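Local coordinates for protein Crov588 (PDB 6NYR) that is of unknown function but folds into a circular leucine-rich repeat solenoid built from FNIP repeats, at residues K650-Y655 / I671-E676; L297-F302 / L319-F324; L124-E129 / L146-E151. One frame throughout, in Å; residues are numbered along the deposited sequence.

From the N terminus, interaction 3 comes first: 124-129 meets 146-151 one turn later, closing a loop of 16 residues between neighbouring FNIP repeats. Interaction 2 does the same farther round the ring, where 297-302 pairs with 319-324 across another 16 residues; the two centres are about 37 Å apart. Interaction 1 closes the last loop, 15 residues carrying the short helix 659-662, and pairs strand 651-655 with strand 674-678 at the C-terminal end. The three loops follow in series, none enclosing or crossing another. Each contact ties adjacent turns, and interactions 1 and 2 lie on opposite sides of the chain's centre, about 55 Å between centres.

Interaction 1 (K650-Y655 / I671-E676); sequences KVLKIY and IKFKIE
Glu676 makes the broadest contact here, where strands 651-655 and 674-676 run parallel, 28° between their directions. Its CG is anti to the carbonyl carbon (chi1 -75°) and the chain beyond is extended, so the carboxylate reaches obliquely across to the neighbouring strand. There OE2 lies 3.6 Å from Val651 CG1. On the same face Lys653 starts with CG anti to the backbone N; the bends at chi2 and chi3 bring its CE to 3.1 Å from Glu676 OE1, and the further bend at chi4 leaves Lys653 NZ 4.2 Å from that oxygen, too far for a salt bridge. Val651 CG2 runs alongside Lys674 CD. On the Leu652 and Ile675 side the contact is apolar. Phe673, from the loop just before the strand, takes the crowded first torsion, CG between the backbone N and the carbonyl carbon (chi1 59°), and its ring lies beside Leu652, Phe673 CE1 4.0 Å from Leu652 CD2, with Ile671 CD1 over one ring face. Four backbone hydrogen bonds join the strands, among them Glu676 N to Leu652 O at 2.7 Å, in the carbonyl plane. Strand 629-631 flanks 651-655 on its other edge, so the pair forms the C-terminal end of the solenoid's parallel strand array. With Lys3 at long, weak range as well, the Glu676 carboxylate sits among positive charges that would favour its ionised form, by field more than by direct bonding.

Interaction 2 (L297-F302 / L319-F324); sequences LTHLTF and LTHLTF
His299 and His321 share both torsions, CG anti to the carbonyl carbon (chi1 near -70°) and chi2 near 70°, which lays their rings side by side on the same face of two parallel strands. The result is an offset stack, centroids 4.2 Å apart and planes nearly parallel, with His299 NE2 over one face of the His321 ring. Each ring's rotation is fixed by the preceding threonine, whose OG1 sits at the ring edge and occupies the crowded position between backbone N and carbonyl carbon: His321 ND1 donates to Thr320 OG1 at 2.7 Å, and Thr298 OG1 pairs with His299 ND1. The same torsion turns Thr320 OG1 toward Thr298 O and lets it donate there at 3.0 Å, from above the carbonyl plane. That carbonyl is gripped three times, since Thr320 N comes in on a lone pair and His321 N nearly along the C=O axis. Three further backbone bonds continue the pairing, ending with Phe302 N to Thr323 O, 175° at the hydrogen. On the side of Leu300 and Leu322, with Leu319 from the preceding loop, the leucines have CG anti to the backbone N. Leu319 CD1 touches Leu300 CB at 3.7 Å, and Leu322 CD1 approaches Phe302 CE2 at 3.9 Å. The near-parallel Phe302 and Phe324 rings are slid apart and barely overlap. These leucines and phenylalanines line the buried interior of the leucine-rich repeat solenoid, and the histidine row runs on to His277 and His343. A water donates to Leu300 O at 3.1 Å and also bonds Thr323 OG1. Because the imidazoles stack in a row, a charge on one would probably disfavour protonation of its neighbours.

Interaction 3 (L124-E129 / L146-E151); sequences LTFGEE and LTFGEE
Leu146, with CG anti to the backbone N (chi1 177°), turns its CD1 into the angle between Leu124 and Phe126, meeting Leu124 CD2 and, obliquely, Phe126 CE2, each at 3.9 Å from that methyl. Thr147 follows on the opposite face, its CB against Thr125 OG1, and its backbone serves both ways: N donates to Leu124 O, and O accepts from Phe126 N at 2.9 Å, nearly along the C=O axis. A water joins Leu124 O and Thr147 OG1 by weak bonds. Phe148 has the same two torsions as Phe126, CG anti to the carbonyl carbon and a matching chi2, so the two rings lie near parallel but slid apart, CD1 of Phe148 3.7 Å from CD2 of Phe126. This is the turn-on-turn stacking of a leucine-rich repeat solenoid, leucine and phenylalanine recurring inward in successive FNIP repeats; Phe130 and Phe152 stack on the two rings. Gly149 then packs its CA against Gly127 O at 3.5 Å, where a side chain would clash with that oxygen. Glu150 runs extended alongside Glu128, and their carboxylates stack with planes 16° apart, Glu150 OE1 3.6 Å from Glu128 OE2. Glu128 OE2 lies closer still to Glu129 OE2, at 2.9 Å, two acceptors face to face, and this crowding may raise the proton affinity of Glu128 or a neighbour. Glu151 N donates to Glu128 O nearly along the C=O axis, while Glu151 CG, anti to the carbonyl carbon, lies 3.7 Å from Glu129 OE1, which the bend at Glu129 chi2 brings nearer.

Interaction 1 (K650-Y655 / I671-E676)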
loop_
_atom_site.group_PDB
_atom_site.type_symbol
_atom_site.label_atom_id
_atom_site.label_comp_id
_atom_site.label_asym_id
_atom_site.label_seq_id
_atom_site.Cartn_x
_atom_site.Cartn_y
_atom_site.Cartn_z
ATOM N N LYS A 650 -31.113 3.171 7.239
ATOM C CA LYS A 650 -30.541 3.750 6.030
ATOM C C LYS A 650 -30.083 2.709 5.024
ATOM O O LYS A 650 -30.256 2.910 3.820
ATOM C CB LYS A 650 -29.367 4.665 6.394
ATOM C CG LYS A 650 -29.771 5.885 7.220
ATOM C CD LYS A 650 -28.583 6.801 7.488
ATOM C CE LYS A 650 -28.960 7.974 8.385
ATOM N NZ LYS A 650 -29.942 8.878 7.701
ATOM N N VAL A 651 -29.508 1.599 5.479
ATOM C CA VAL A 651 -28.949 0.594 4.583
ATOM C C VAL A 651 -29.288 -0.796 5.100
ATOM O O VAL A 651 -29.007 -1.121 6.257
ATOM C CB VAL A 651 -27.420 0.751 4.438
ATOM C CG1 VAL A 651 -26.841 -0.389 3.615
ATOM C CG2 VAL A 651 -27.085 2.094 3.813
ATOM N N LEU A 652 -29.874 -1.617 4.231
ATOM C CA LEU A 652 -30.131 -3.025 4.509
ATOM C C LEU A 652 -29.253 -3.860 3.584
ATOM O O LEU A 652 -29.348 -3.736 2.358
ATOM C CB LEU A 652 -31.607 -3.362 4.305
ATOM C CG LEU A 652 -31.990 -4.842 4.368
ATOM C CD1 LEU A 652 -31.637 -5.424 5.727
ATOM C CD2 LEU A 652 -33.477 -5.013 4.079
ATOM N N LYS A 653 -28.404 -4.700 4.170
ATOM C CA LYS A 653 -27.490 -5.559 3.423
ATOM C C LYS A 653 -28.020 -6.988 3.423
ATOM O O LYS A 653 -28.249 -7.571 4.489
ATOM C CB LYS A 653 -26.091 -5.507 4.040
ATOM C CG LYS A 653 -25.053 -6.365 3.339
ATOM C CD LYS A 653 -24.500 -5.697 2.093
ATOM C CE LYS A 653 -23.308 -4.813 2.444
ATOM N NZ LYS A 653 -22.051 -5.609 2.602
ATOM N N ILE A 654 -28.165 -7.562 2.229
ATOM C CA ILE A 654 -28.922 -8.792 2.030
ATOM C C ILE A 654 -28.230 -9.662 0.991
ATOM O O ILE A 654 -27.579 -9.164 0.067
ATOM C CB ILE A 654 -30.373 -8.463 1.596
ATOM C CG1 ILE A 654 -31.216 -8.027 2.802
ATOM C CG2 ILE A 654 -31.021 -9.629 0.872
ATOM C CD1 ILE A 654 -31.244 -9.038 3.934
ATOM N N TYR A 655 -28.375 -10.975 1.146
ATOM C CA TYR A 655 -27.917 -11.917 0.132
ATOM C C TYR A 655 -28.894 -11.883 -1.036
ATOM O O TYR A 655 -30.098 -12.095 -0.848
ATOM C CB TYR A 655 -27.808 -13.329 0.703
ATOM C CG TYR A 655 -27.390 -14.372 -0.317
ATOM C CD1 TYR A 655 -26.357 -14.122 -1.214
ATOM C CD2 TYR A 655 -28.015 -15.610 -0.374
ATOM C CE1 TYR A 655 -25.970 -15.068 -2.145
ATOM C CE2 TYR A 655 -27.631 -16.566 -1.300
ATOM C CZ TYR A 655 -26.606 -16.290 -2.183
ATOM O OH TYR A 655 -26.215 -17.236 -3.109
ATOM N N ILE A 671 -39.806 2.453 -0.064
ATOM C CA ILE A 671 -39.034 2.464 1.173
ATOM C C ILE A 671 -38.152 3.707 1.234
ATOM O O ILE A 671 -37.833 4.332 0.218
ATOM C CB ILE A 671 -38.199 1.179 1.300
ATOM C CG1 ILE A 671 -37.275 1.019 0.090
ATOM C CG2 ILE A 671 -39.105 -0.035 1.457
ATOM C CD1 ILE A 671 -36.391 -0.220 0.146
ATOM N N LYS A 672 -37.760 4.067 2.455
ATOM C CA LYS A 672 -36.873 5.199 2.683
ATOM C C LYS A 672 -35.407 4.797 2.778
ATOM O O LYS A 672 -34.538 5.676 2.772
ATOM C CB LYS A 672 -37.279 5.933 3.965
ATOM C CG LYS A 672 -38.528 6.796 3.838
ATOM C CD LYS A 672 -39.374 6.745 5.109
ATOM C CE LYS A 672 -39.736 8.142 5.611
ATOM N NZ LYS A 672 -40.417 8.973 4.581
ATOM N N PHE A 673 -35.112 3.504 2.854
ATOM C CA PHE A 673 -33.748 3.022 3.005
ATOM C C PHE A 673 -33.249 2.415 1.698
ATOM O O PHE A 673 -34.000 2.213 0.742
ATOM C CB PHE A 673 -33.649 1.992 4.141
ATOM C CG PHE A 673 -34.525 0.790 3.950
ATOM C CD1 PHE A 673 -34.069 -0.311 3.240
ATOM C CD2 PHE A 673 -35.801 0.757 4.482
ATOM C CE1 PHE A 673 -34.874 -1.418 3.063
ATOM C CE2 PHE A 673 -36.610 -0.348 4.307
ATOM C CZ PHE A 673 -36.147 -1.434 3.596
ATOM N N LYS A 674 -31.952 2.134 1.678
ATOM C CA LYS A 674 -31.247 1.605 0.519
ATOM C C LYS A 674 -30.881 0.151 0.772
ATOM O O LYS A 674 -30.468 -0.213 1.876
ATOM C CB LYS A 674 -30.008 2.458 0.246
ATOM C CG LYS A 674 -29.046 1.917 -0.776
ATOM C CD LYS A 674 -27.726 1.578 -0.104
ATOM C CE LYS A 674 -26.600 1.469 -1.119
ATOM N NZ LYS A 674 -26.113 2.817 -1.526
ATOM N N ILE A 675 -31.049 -0.682 -0.252
ATOM C CA ILE A 675 -30.808 -2.117 -0.142
ATOM C C ILE A 675 -29.519 -2.450 -0.881
ATOM O O ILE A 675 -29.382 -2.155 -2.074
ATOM C CB ILE A 675 -31.980 -2.938 -0.700
ATOM C CG1 ILE A 675 -33.235 -2.730 0.146
ATOM C CG2 ILE A 675 -31.616 -4.417 -0.744
ATOM C CD1 ILE A 675 -34.516 -3.113 -0.562
ATOM N N GLU A 676 -28.580 -3.063 -0.166
ATOM C CA GLU A 676 -27.323 -3.534 -0.733
ATOM C C GLU A 676 -27.345 -5.056 -0.800
ATOM O O GLU A 676 -27.612 -5.720 0.206
ATOM C CB GLU A 676 -26.134 -3.065 0.112
ATOM C CG GLU A 676 -25.794 -1.595 -0.060
ATOM C CD GLU A 676 -24.632 -1.150 0.811
ATOM O OE1 GLU A 676 -23.895 -2.021 1.316
ATOM O OE2 GLU A 676 -24.467 0.074 1.002
#

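Interaction 2 (L297-F302 / L319-F324)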
loop_
_atom_site.group_PDB
_atom_site.type_symbol
_atom_site.label_atom_id
_atom_site.label_comp_id
_atom_site.label_asym_id
_atom_site.label_seq_id
_atom_site.Cartn_x
_atom_site.Cartn_y
_atom_site.Cartn_z
ATOM N N LEU A 297 26.300 13.568 -3.211
ATOM C CA LEU A 297 25.519 12.353 -3.018
ATOM C C LEU A 297 24.921 12.283 -1.623
ATOM O O LEU A 297 25.638 12.373 -0.622
ATOM C CB LEU A 297 26.407 11.135 -3.275
ATOM C CG LEU A 297 25.716 9.794 -3.493
ATOM C CD1 LEU A 297 24.879 9.819 -4.759
ATOM C CD2 LEU A 297 26.760 8.679 -3.561
ATOM N N THR A 298 23.603 12.105 -1.563
ATOM C CA THR A 298 22.915 11.883 -0.301
ATOM C C THR A 298 22.354 10.479 -0.164
ATOM O O THR A 298 22.249 9.974 0.955
ATOM C CB THR A 298 21.764 12.883 -0.129
ATOM O OG1 THR A 298 20.819 12.719 -1.190
ATOM C CG2 THR A 298 22.300 14.312 -0.134
ATOM N N HIS A 299 21.976 9.845 -1.272
ATOM C CA HIS A 299 21.340 8.534 -1.256
ATOM C C HIS A 299 22.111 7.586 -2.157
ATOM O O HIS A 299 22.383 7.904 -3.320
ATOM C CB HIS A 299 19.876 8.645 -1.687
ATOM C CG HIS A 299 19.017 9.362 -0.694
ATOM N ND1 HIS A 299 19.136 10.712 -0.442
ATOM C CD2 HIS A 299 18.036 8.911 0.125
ATOM C CE1 HIS A 299 18.258 11.064 0.482
ATOM N NE2 HIS A 299 17.578 9.991 0.841
ATOM N N LEU A 300 22.480 6.432 -1.602
ATOM C CA LEU A 300 23.261 5.433 -2.318
ATOM C C LEU A 300 22.678 4.055 -2.057
ATOM O O LEU A 300 22.614 3.615 -0.905
ATOM C CB LEU A 300 24.729 5.479 -1.889
ATOM C CG LEU A 300 25.642 4.454 -2.567
ATOM C CD1 LEU A 300 25.571 4.587 -4.074
ATOM C CD2 LEU A 300 27.074 4.622 -2.065
ATOM N N THR A 301 22.268 3.379 -3.126
ATOM C CA THR A 301 21.691 2.042 -3.049
ATOM C C THR A 301 22.517 1.105 -3.922
ATOM O O THR A 301 22.650 1.336 -5.129
ATOM C CB THR A 301 20.230 2.044 -3.512
ATOM O OG1 THR A 301 19.450 2.882 -2.651
ATOM C CG2 THR A 301 19.653 0.631 -3.510
ATOM N N PHE A 302 23.078 0.062 -3.311
ATOM C CA PHE A 302 23.785 -0.968 -4.053
ATOM C C PHE A 302 22.821 -2.091 -4.437
ATOM O O PHE A 302 21.797 -2.321 -3.791
ATOM C CB PHE A 302 24.948 -1.549 -3.239
ATOM C CG PHE A 302 26.119 -0.627 -3.107
ATOM C CD1 PHE A 302 26.960 -0.395 -4.182
ATOM C CD2 PHE A 302 26.385 0.008 -1.904
ATOM C CE1 PHE A 302 28.042 0.458 -4.062
ATOM C CE2 PHE A 302 27.465 0.864 -1.780
ATOM C CZ PHE A 302 28.293 1.085 -2.863
ATOM N N LEU A 319 26.826 12.003 2.263
ATOM C CA LEU A 319 25.937 10.850 2.234
ATOM C C LEU A 319 25.139 10.735 3.524
ATOM O O LEU A 319 25.700 10.753 4.625
ATOM C CB LEU A 319 26.737 9.569 2.003
ATOM C CG LEU A 319 25.919 8.333 1.624
ATOM C CD1 LEU A 319 25.357 8.453 0.225
ATOM C CD2 LEU A 319 26.780 7.080 1.762
ATOM N N THR A 320 23.819 10.617 3.378
ATOM C CA THR A 320 22.916 10.430 4.502
ATOM C C THR A 320 22.263 9.057 4.528
ATOM O O THR A 320 21.952 8.554 5.610
ATOM C CB THR A 320 21.804 11.490 4.483
ATOM O OG1 THR A 320 21.020 11.343 3.291
ATOM C CG2 THR A 320 22.395 12.892 4.531
ATOM N N HIS A 321 22.049 8.444 3.365
ATOM C CA HIS A 321 21.349 7.170 3.263
ATOM C C HIS A 321 22.215 6.185 2.493
ATOM O O HIS A 321 22.642 6.475 1.371
ATOM C CB HIS A 321 19.992 7.352 2.578
ATOM C CG HIS A 321 18.995 8.092 3.414
ATOM N ND1 HIS A 321 19.067 9.452 3.625
ATOM C CD2 HIS A 321 17.925 7.658 4.119
ATOM C CE1 HIS A 321 18.074 9.826 4.412
ATOM N NE2 HIS A 321 17.367 8.757 4.727
ATOM N N LEU A 322 22.495 5.040 3.111
ATOM C CA LEU A 322 23.265 3.971 2.489
ATOM C C LEU A 322 22.521 2.655 2.652
ATOM O O LEU A 322 22.127 2.295 3.766
ATOM C CB LEU A 322 24.660 3.868 3.103
ATOM C CG LEU A 322 25.499 2.664 2.674
ATOM C CD1 LEU A 322 25.745 2.673 1.183
ATOM C CD2 LEU A 322 26.822 2.655 3.442
ATOM N N THR A 323 22.326 1.944 1.544
ATOM C CA THR A 323 21.601 0.679 1.545
ATOM C C THR A 323 22.399 -0.359 0.770
ATOM O O THR A 323 22.704 -0.159 -0.411
ATOM C CB THR A 323 20.206 0.834 0.929
ATOM O OG1 THR A 323 19.474 1.834 1.648
ATOM C CG2 THR A 323 19.456 -0.490 0.972
ATOM N N PHE A 324 22.722 -1.468 1.430
ATOM C CA PHE A 324 23.466 -2.557 0.818
ATOM C C PHE A 324 22.505 -3.615 0.295
ATOM O O PHE A 324 21.369 -3.752 0.759
ATOM C CB PHE A 324 24.443 -3.182 1.820
ATOM C CG PHE A 324 25.658 -2.342 2.089
ATOM C CD1 PHE A 324 26.641 -2.189 1.122
ATOM C CD2 PHE A 324 25.819 -1.702 3.309
ATOM C CE1 PHE A 324 27.761 -1.418 1.370
ATOM C CE2 PHE A 324 26.939 -0.926 3.558
ATOM C CZ PHE A 324 27.909 -0.787 2.588
HETATM O O HOH W 1 19.987 4.262 0.645
#

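Interaction 3 (L124-E129 / L146-E151)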
loop_
_atom_site.group_PDB
_atom_site.type_symbol
_atom_site.label_atom_id
_atom_site.label_comp_id
_atom_site.label_asym_id
_atom_site.label_seq_id
_atom_site.Cartn_x
_atom_site.Cartn_y
_atom_site.Cartn_z
ATOM N N LEU A 124 -2.727 12.053 -26.081
ATOM C CA LEU A 124 -3.051 10.938 -26.960
ATOM C C LEU A 124 -2.308 9.691 -26.507
ATOM O O LEU A 124 -1.098 9.737 -26.265
ATOM C CB LEU A 124 -2.701 11.258 -28.415
ATOM C CG LEU A 124 -2.894 10.107 -29.404
ATOM C CD1 LEU A 124 -4.330 9.610 -29.372
ATOM C CD2 LEU A 124 -2.501 10.532 -30.814
ATOM N N THR A 125 -3.035 8.585 -26.387
ATOM C CA THR A 125 -2.465 7.285 -26.066
ATOM C C THR A 125 -2.999 6.265 -27.061
ATOM O O THR A 125 -4.217 6.122 -27.210
ATOM C CB THR A 125 -2.809 6.863 -24.631
ATOM O OG1 THR A 125 -2.184 7.767 -23.708
ATOM C CG2 THR A 125 -2.335 5.441 -24.360
ATOM N N PHE A 126 -2.092 5.564 -27.739
ATOM C CA PHE A 126 -2.494 4.561 -28.714
ATOM C C PHE A 126 -2.806 3.230 -28.036
ATOM O O PHE A 126 -2.269 2.903 -26.972
ATOM C CB PHE A 126 -1.403 4.350 -29.768
ATOM C CG PHE A 126 -1.373 5.409 -30.837
ATOM C CD1 PHE A 126 -2.265 5.370 -31.898
ATOM C CD2 PHE A 126 -0.448 6.436 -30.786
ATOM C CE1 PHE A 126 -2.239 6.340 -32.881
ATOM C CE2 PHE A 126 -0.417 7.411 -31.765
ATOM C CZ PHE A 126 -1.313 7.363 -32.814
ATOM N N GLY A 127 -3.684 2.462 -28.671
ATOM C CA GLY A 127 -4.042 1.149 -28.175
ATOM C C GLY A 127 -2.943 0.126 -28.381
ATOM O O GLY A 127 -1.937 0.359 -29.050
ATOM N N GLU A 128 -3.161 -1.048 -27.783
ATOM C CA GLU A 128 -2.149 -2.096 -27.799
ATOM C C GLU A 128 -1.725 -2.447 -29.221
ATOM O O GLU A 128 -0.531 -2.529 -29.524
ATOM C CB GLU A 128 -2.681 -3.341 -27.082
ATOM C CG GLU A 128 -1.630 -4.413 -26.821
ATOM C CD GLU A 128 -2.207 -5.674 -26.187
ATOM O OE1 GLU A 128 -2.873 -5.568 -25.135
ATOM O OE2 GLU A 128 -1.991 -6.770 -26.750
ATOM N N GLU A 129 -2.692 -2.657 -30.110
ATOM C CA GLU A 129 -2.399 -3.244 -31.411
ATOM C C GLU A 129 -2.042 -2.223 -32.481
ATOM O O GLU A 129 -1.614 -2.626 -33.571
ATOM C CB GLU A 129 -3.588 -4.088 -31.889
ATOM C CG GLU A 129 -3.954 -5.229 -30.946
ATOM C CD GLU A 129 -2.805 -6.206 -30.741
ATOM O OE1 GLU A 129 -2.123 -6.535 -31.738
ATOM O OE2 GLU A 129 -2.576 -6.630 -29.589
ATOM N N LEU A 146 2.152 12.106 -25.538
ATOM C CA LEU A 146 1.964 11.045 -26.516
ATOM C C LEU A 146 2.543 9.742 -25.983
ATOM O O LEU A 146 3.719 9.686 -25.615
ATOM C CB LEU A 146 2.625 11.394 -27.851
ATOM C CG LEU A 146 2.545 10.301 -28.920
ATOM C CD1 LEU A 146 1.097 10.064 -29.324
ATOM C CD2 LEU A 146 3.406 10.655 -30.116
ATOM N N THR A 147 1.715 8.699 -25.953
ATOM C CA THR A 147 2.114 7.377 -25.485
ATOM C C THR A 147 1.754 6.354 -26.553
ATOM O O THR A 147 0.609 6.314 -27.012
ATOM C CB THR A 147 1.420 7.024 -24.161
ATOM O OG1 THR A 147 1.753 8.003 -23.169
ATOM C CG2 THR A 147 1.836 5.642 -23.674
ATOM N N PHE A 148 2.727 5.538 -26.953
ATOM C CA PHE A 148 2.476 4.460 -27.899
ATOM C C PHE A 148 2.147 3.170 -27.154
ATOM O O PHE A 148 2.554 2.968 -26.006
ATOM C CB PHE A 148 3.682 4.235 -28.819
ATOM C CG PHE A 148 3.829 5.272 -29.897
ATOM C CD1 PHE A 148 3.025 5.233 -31.027
ATOM C CD2 PHE A 148 4.773 6.283 -29.787
ATOM C CE1 PHE A 148 3.157 6.182 -32.022
ATOM C CE2 PHE A 148 4.905 7.238 -30.782
ATOM C CZ PHE A 148 4.099 7.185 -31.898
ATOM N N GLY A 149 1.417 2.286 -27.837
ATOM C CA GLY A 149 1.060 0.991 -27.299
ATOM C C GLY A 149 2.126 -0.060 -27.550
ATOM O O GLY A 149 3.227 0.224 -28.024
ATOM N N GLU A 150 1.767 -1.310 -27.244
ATOM C CA GLU A 150 2.756 -2.381 -27.256
ATOM C C GLU A 150 3.342 -2.596 -28.645
ATOM O O GLU A 150 4.555 -2.774 -28.799
ATOM C CB GLU A 150 2.136 -3.694 -26.776
ATOM C CG GLU A 150 1.837 -3.819 -25.305
ATOM C CD GLU A 150 1.369 -5.226 -24.955
ATOM O OE1 GLU A 150 1.435 -6.113 -25.838
ATOM O OE2 GLU A 150 0.925 -5.446 -23.807
ATOM N N GLU A 151 2.491 -2.605 -29.667
ATOM C CA GLU A 151 2.866 -3.135 -30.968
ATOM C C GLU A 151 3.467 -2.095 -31.898
ATOM O O GLU A 151 3.996 -2.467 -32.952
ATOM C CB GLU A 151 1.644 -3.768 -31.645
ATOM C CG GLU A 151 1.139 -5.030 -30.966
ATOM C CD GLU A 151 2.216 -6.083 -30.825
ATOM O OE1 GLU A 151 3.062 -6.197 -31.740
ATOM O OE2 GLU A 151 2.223 -6.794 -29.798
HETATM O O HOH W 2 -0.320 10.657 -23.066
#